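Local atomic coordinates of Baccell_00875 (PDB entry 5NO8), a protein that probably acts as a polysaccharide lyase that removes the L-rhamnose caps linked to glucuronic acid on complex arabinogalactan proteins. Residues D194-N199 and D221-L226; D141-T146 and I217-L222. All blocks are in the same frame, centred on the assembly; numbering follows the deposited sequence.

Contact 1 (D194-N199 and D221-L226)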
# COMPACT_ATOMS: atom_id res chain seq x y z
N ASP A 194 -1.91 25.59 9.28
CA ASP A 194 -2.11 26.74 8.44
C ASP A 194 -1.54 26.38 7.07
O ASP A 194 -0.58 25.64 6.98
CB ASP A 194 -1.43 27.99 9.03
CG ASP A 194 -1.89 29.28 8.37
OD1 ASP A 194 -3.00 29.34 7.79
OD2 ASP A 194 -1.14 30.28 8.43
N GLY A 195 -2.15 26.90 6.01
CA GLY A 195 -1.79 26.52 4.64
C GLY A 195 -2.25 25.10 4.33
O GLY A 195 -3.21 24.62 4.93
N ALA A 196 -1.59 24.46 3.38
CA ALA A 196 -2.06 23.19 2.84
C ALA A 196 -0.93 22.34 2.28
O ALA A 196 0.11 22.87 1.86
CB ALA A 196 -3.11 23.43 1.77
N ILE A 197 -1.16 21.04 2.27
CA ILE A 197 -0.30 20.10 1.56
C ILE A 197 -1.20 19.40 0.54
O ILE A 197 -2.23 18.80 0.89
CB ILE A 197 0.39 19.09 2.50
CG1 ILE A 197 1.38 19.79 3.42
CG2 ILE A 197 1.09 17.96 1.72
CD1 ILE A 197 2.51 20.50 2.71
N ARG A 198 -0.81 19.50 -0.73
CA ARG A 198 -1.62 18.98 -1.83
C ARG A 198 -1.20 17.61 -2.34
O ARG A 198 -1.96 16.95 -3.03
CB ARG A 198 -1.64 19.97 -3.00
CG ARG A 198 -0.32 20.06 -3.72
CD ARG A 198 -0.37 20.48 -5.18
NE ARG A 198 1.03 20.73 -5.60
CZ ARG A 198 1.85 19.88 -6.23
NH1 ARG A 198 1.44 18.66 -6.61
NH2 ARG A 198 3.11 20.25 -6.51
N ASN A 199 0.04 17.22 -2.09
CA ASN A 199 0.54 15.93 -2.55
C ASN A 199 1.88 15.65 -1.89
O ASN A 199 2.30 16.38 -1.01
CB ASN A 199 0.70 15.93 -4.09
CG ASN A 199 0.28 14.61 -4.69
OD1 ASN A 199 0.63 13.57 -4.16
ND2 ASN A 199 -0.49 14.65 -5.80
N ASP A 221 4.36 18.35 -0.79
CA ASP A 221 4.11 19.40 -1.77
C ASP A 221 3.08 20.41 -1.30
O ASP A 221 1.97 20.04 -0.92
CB ASP A 221 3.62 18.81 -3.09
CG ASP A 221 4.63 17.88 -3.73
OD1 ASP A 221 5.82 18.27 -3.84
OD2 ASP A 221 4.25 16.77 -4.14
N LEU A 222 3.45 21.67 -1.35
CA LEU A 222 2.56 22.78 -1.11
C LEU A 222 1.76 23.03 -2.39
O LEU A 222 2.14 22.54 -3.48
CB LEU A 222 3.36 24.05 -0.74
CG LEU A 222 3.89 24.10 0.68
CD1 LEU A 222 4.94 23.05 0.95
CD2 LEU A 222 4.42 25.51 1.00
N PRO A 223 0.67 23.81 -2.29
CA PRO A 223 0.03 24.24 -3.52
C PRO A 223 0.98 25.03 -4.41
O PRO A 223 1.92 25.67 -3.91
CB PRO A 223 -1.12 25.15 -3.03
CG PRO A 223 -1.30 24.79 -1.59
CD PRO A 223 0.07 24.45 -1.11
N ASP A 224 0.74 24.99 -5.72
CA ASP A 224 1.40 25.94 -6.60
C ASP A 224 0.91 27.34 -6.21
O ASP A 224 -0.25 27.52 -5.83
CB ASP A 224 1.15 25.61 -8.06
CG ASP A 224 1.85 24.30 -8.51
OD1 ASP A 224 2.89 23.81 -7.96
OD2 ASP A 224 1.36 23.74 -9.52
N LEU A 225 1.80 28.33 -6.28
CA LEU A 225 1.55 29.65 -5.69
C LEU A 225 1.76 30.75 -6.74
O LEU A 225 2.51 30.58 -7.73
CB LEU A 225 2.50 29.93 -4.50
CG LEU A 225 2.56 28.92 -3.35
CD1 LEU A 225 3.64 29.23 -2.34
CD2 LEU A 225 1.20 28.88 -2.69
N LEU A 226 1.07 31.86 -6.51
CA LEU A 226 1.32 33.08 -7.27
C LEU A 226 1.47 34.16 -6.21
O LEU A 226 0.53 34.39 -5.45
CB LEU A 226 0.14 33.37 -8.21
CG LEU A 226 0.22 34.60 -9.10
CD1 LEU A 226 1.48 34.70 -9.87
CD2 LEU A 226 -0.93 34.61 -10.10
O HOH W 1 3.73 23.00 -5.55
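Two connecting segments meet at the ends of strands 199-203 and 217-221 in the N-terminal beta-rich region: segment 194-199 leads from strand 187-194 into the former, and segment 221-226 runs on from the latter to strand 225-227. The backbones pair at Asn199 and Asp221, antiparallel and hydrogen-bonded, where Asp221 N gives a bond of 2.9 Å to Asn199 O. One residue earlier, Arg198 N gives a hydrogen bond of 2.8 Å to Asp221 O, nearly along the C=O axis (164°). Arg198 carries most of the side-chain contact. Its CG sits in the crowded position between backbone N and carbonyl carbon (chi1 71°), and the chain, extended to NE, lays the guanidinium over Asp221. Asp221 CB lies 3.7 Å from the guanidinium plane, over its centre, and the Asp221 carboxylate stacks almost parallel to it, with no N-H aimed at its oxygens. Arg198 NE makes a bent bond to Leu222 O at 3.0 Å, from above the carbonyl plane. A water in the guanidinium plane accepts from NH2 and donates to both Leu222 O and Asp224 OD1; the direct salt bridge of Arg198 NH2 to Asp224 OD1 is long, at 3.9 Å, and OD1 also accepts from Asp141 N. An alanine in place of Arg198 would remove the NE and NH2 bonds and the stack, and would probably leave the Asp221 carboxylate, close to Glu201, less well compensated. On the preceding residues, Ala196 CB touches Pro223 CG, and the Ile197 side chain crosses that of Leu222 obliquely, CD1 to CD1 3.9 Å. Tyr663 makes a cation-pi contact with Arg198, strand 137-145 borders Asp221, Leu222 and Asp224, and Tyr233 of strand 232-242 packs on Leu222 and Pro223.

Contact 2 (D141-T146 and I217-L222)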
# COMPACT_ATOMS: atom_id res chain seq x y z
N ASP A 141 5.79 23.27 -8.03
CA ASP A 141 6.52 22.16 -7.40
C ASP A 141 7.31 22.64 -6.19
O ASP A 141 8.53 22.47 -6.07
CB ASP A 141 7.40 21.44 -8.43
CG ASP A 141 6.61 20.42 -9.25
OD1 ASP A 141 5.37 20.63 -9.40
OD2 ASP A 141 7.20 19.39 -9.67
N VAL A 142 6.56 23.25 -5.30
CA VAL A 142 7.07 23.77 -4.03
C VAL A 142 6.94 22.63 -3.01
O VAL A 142 5.85 22.08 -2.86
CB VAL A 142 6.23 24.96 -3.53
CG1 VAL A 142 6.83 25.53 -2.24
CG2 VAL A 142 6.11 26.02 -4.62
N ALA A 143 8.03 22.27 -2.35
CA ALA A 143 7.99 21.14 -1.41
C ALA A 143 8.97 21.29 -0.28
O ALA A 143 9.98 21.95 -0.43
CB ALA A 143 8.20 19.81 -2.13
N VAL A 144 8.62 20.72 0.88
CA VAL A 144 9.50 20.69 2.03
C VAL A 144 9.86 19.22 2.25
O VAL A 144 8.98 18.34 2.32
CB VAL A 144 8.82 21.27 3.28
CG1 VAL A 144 9.70 21.14 4.53
CG2 VAL A 144 8.43 22.71 3.06
N TYR A 145 11.16 18.93 2.40
CA TYR A 145 11.57 17.58 2.76
C TYR A 145 11.15 17.23 4.18
O TYR A 145 11.34 18.01 5.12
CB TYR A 145 13.09 17.42 2.65
CG TYR A 145 13.61 17.56 1.27
CD1 TYR A 145 13.25 16.66 0.28
CD2 TYR A 145 14.51 18.56 0.95
CE1 TYR A 145 13.75 16.76 -1.01
CE2 TYR A 145 15.02 18.67 -0.32
CZ TYR A 145 14.67 17.77 -1.30
OH TYR A 145 15.20 17.91 -2.56
N THR A 146 10.54 16.04 4.33
CA THR A 146 10.13 15.49 5.62
C THR A 146 10.59 14.04 5.61
O THR A 146 9.78 13.12 5.35
CB THR A 146 8.61 15.63 5.87
OG1 THR A 146 7.90 14.94 4.83
CG2 THR A 146 8.17 17.09 5.95
N ILE A 217 12.99 9.16 0.32
CA ILE A 217 12.91 10.44 1.01
C ILE A 217 11.63 11.14 0.61
O ILE A 217 11.46 11.46 -0.54
CB ILE A 217 14.10 11.35 0.67
CG1 ILE A 217 15.44 10.69 1.04
CG2 ILE A 217 13.97 12.72 1.35
CD1 ILE A 217 15.59 10.29 2.48
N ILE A 218 10.77 11.39 1.58
CA ILE A 218 9.46 12.03 1.35
C ILE A 218 9.61 13.56 1.30
O ILE A 218 10.30 14.13 2.14
CB ILE A 218 8.47 11.64 2.46
CG1 ILE A 218 8.19 10.12 2.39
CG2 ILE A 218 7.19 12.46 2.40
CD1 ILE A 218 7.79 9.49 3.70
N ALA A 219 8.97 14.20 0.32
CA ALA A 219 8.83 15.64 0.25
C ALA A 219 7.33 15.98 0.19
O ALA A 219 6.61 15.43 -0.62
CB ALA A 219 9.53 16.22 -0.97
N LEU A 220 6.87 16.83 1.09
CA LEU A 220 5.47 17.25 1.09
C LEU A 220 5.29 18.46 0.16
O LEU A 220 5.97 19.48 0.34
CB LEU A 220 5.01 17.55 2.51
CG LEU A 220 5.10 16.37 3.49
CD1 LEU A 220 4.49 16.75 4.82
CD2 LEU A 220 4.45 15.07 3.00
N ASP A 221 4.36 18.35 -0.79
CA ASP A 221 4.11 19.40 -1.77
C ASP A 221 3.08 20.41 -1.30
O ASP A 221 1.97 20.04 -0.92
CB ASP A 221 3.62 18.81 -3.09
CG ASP A 221 4.63 17.88 -3.73
OD1 ASP A 221 5.82 18.27 -3.84
OD2 ASP A 221 4.25 16.77 -4.14
N LEU A 222 3.45 21.67 -1.35
CA LEU A 222 2.56 22.78 -1.11
C LEU A 222 1.76 23.03 -2.39
O LEU A 222 2.14 22.54 -3.48
CB LEU A 222 3.36 24.05 -0.74
CG LEU A 222 3.89 24.10 0.68
CD1 LEU A 222 4.94 23.05 0.95
CD2 LEU A 222 4.42 25.51 1.00
O HOH W 1 3.73 23.00 -5.55
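Strands 142-145 and 217-221 run antiparallel through the interior of the beta-rich region, with an angle of 139° between their directions. Val144 and Leu220 form the hydrogen-bonded pair, Val144 N reaching Leu220 O at 3.0 Å in the carbonyl plane, while Leu220 N returns a bond to Val144 O. Ala143-Asp221 and Tyr145-Ala219 are the flanking non-hydrogen-bonded pairs, and further bonds run from Leu222 N to Val142 O and from Thr146 N to Ile218 O, the latter the straightest (166°). Packing is close at the Thr146 end. Its OG1, in the crowded position between backbone N and carbonyl carbon (chi1 59°), lies 3.4 Å from Leu220 CG and 3.5 Å from Ile218 CG2; it is buried among hydrocarbon with no polar partner in the model. Thr146 CG2 meets Leu220 CD1 from across, the two side chains nearly at right angles. On the face of Ala143, Tyr145 and Ala219, Ala143 CB comes to 4.0 Å from Ala219 CB and to 3.3 Å from Asp221 OD1, and Tyr145 CD1 lies 3.9 Å from Ala219 CB. The Val142 end is looser and wetter: Val142 CG1, anti to its backbone N, touches Leu222 CD2 at 4.0 Å, and the water that also serves Arg198 accepts from Val142 N and donates to Leu222 O, bridging the strands. Beyond it Asp141 turns away from 217-222, its carboxylate held by Lys664 and Tyr663. Strands 75-81 and 199-203 flank the pair, and Trp237, from strand 232-242 of a second sheet, covers Val144, Thr146 and Leu220. A twisted antiparallel pair inside a larger sheet, with another sheet over one face, is consistent with a beta-sandwich type of packing.

Overall arrangement
Contact 2 is wholly buried, whereas contact 1 lies nearer the surface, with half of its touching residues buried and Asp224 exposed. Both end on the same run of chain and share Asp221 and Leu222, so strand 217-221 is gripped by 141-146 on one flank and by the start of strand 199-203 on the other. Their chemistry follows their place: regular strand pairing and hydrocarbon dominate contact 2, while charged groups and a side-chain-to-carbonyl hydrogen bond mark contact 1. The two are joined where Ile197 CD1 of contact 1 packs on Leu220 CB of contact 2, and one water serves both through Leu222 O.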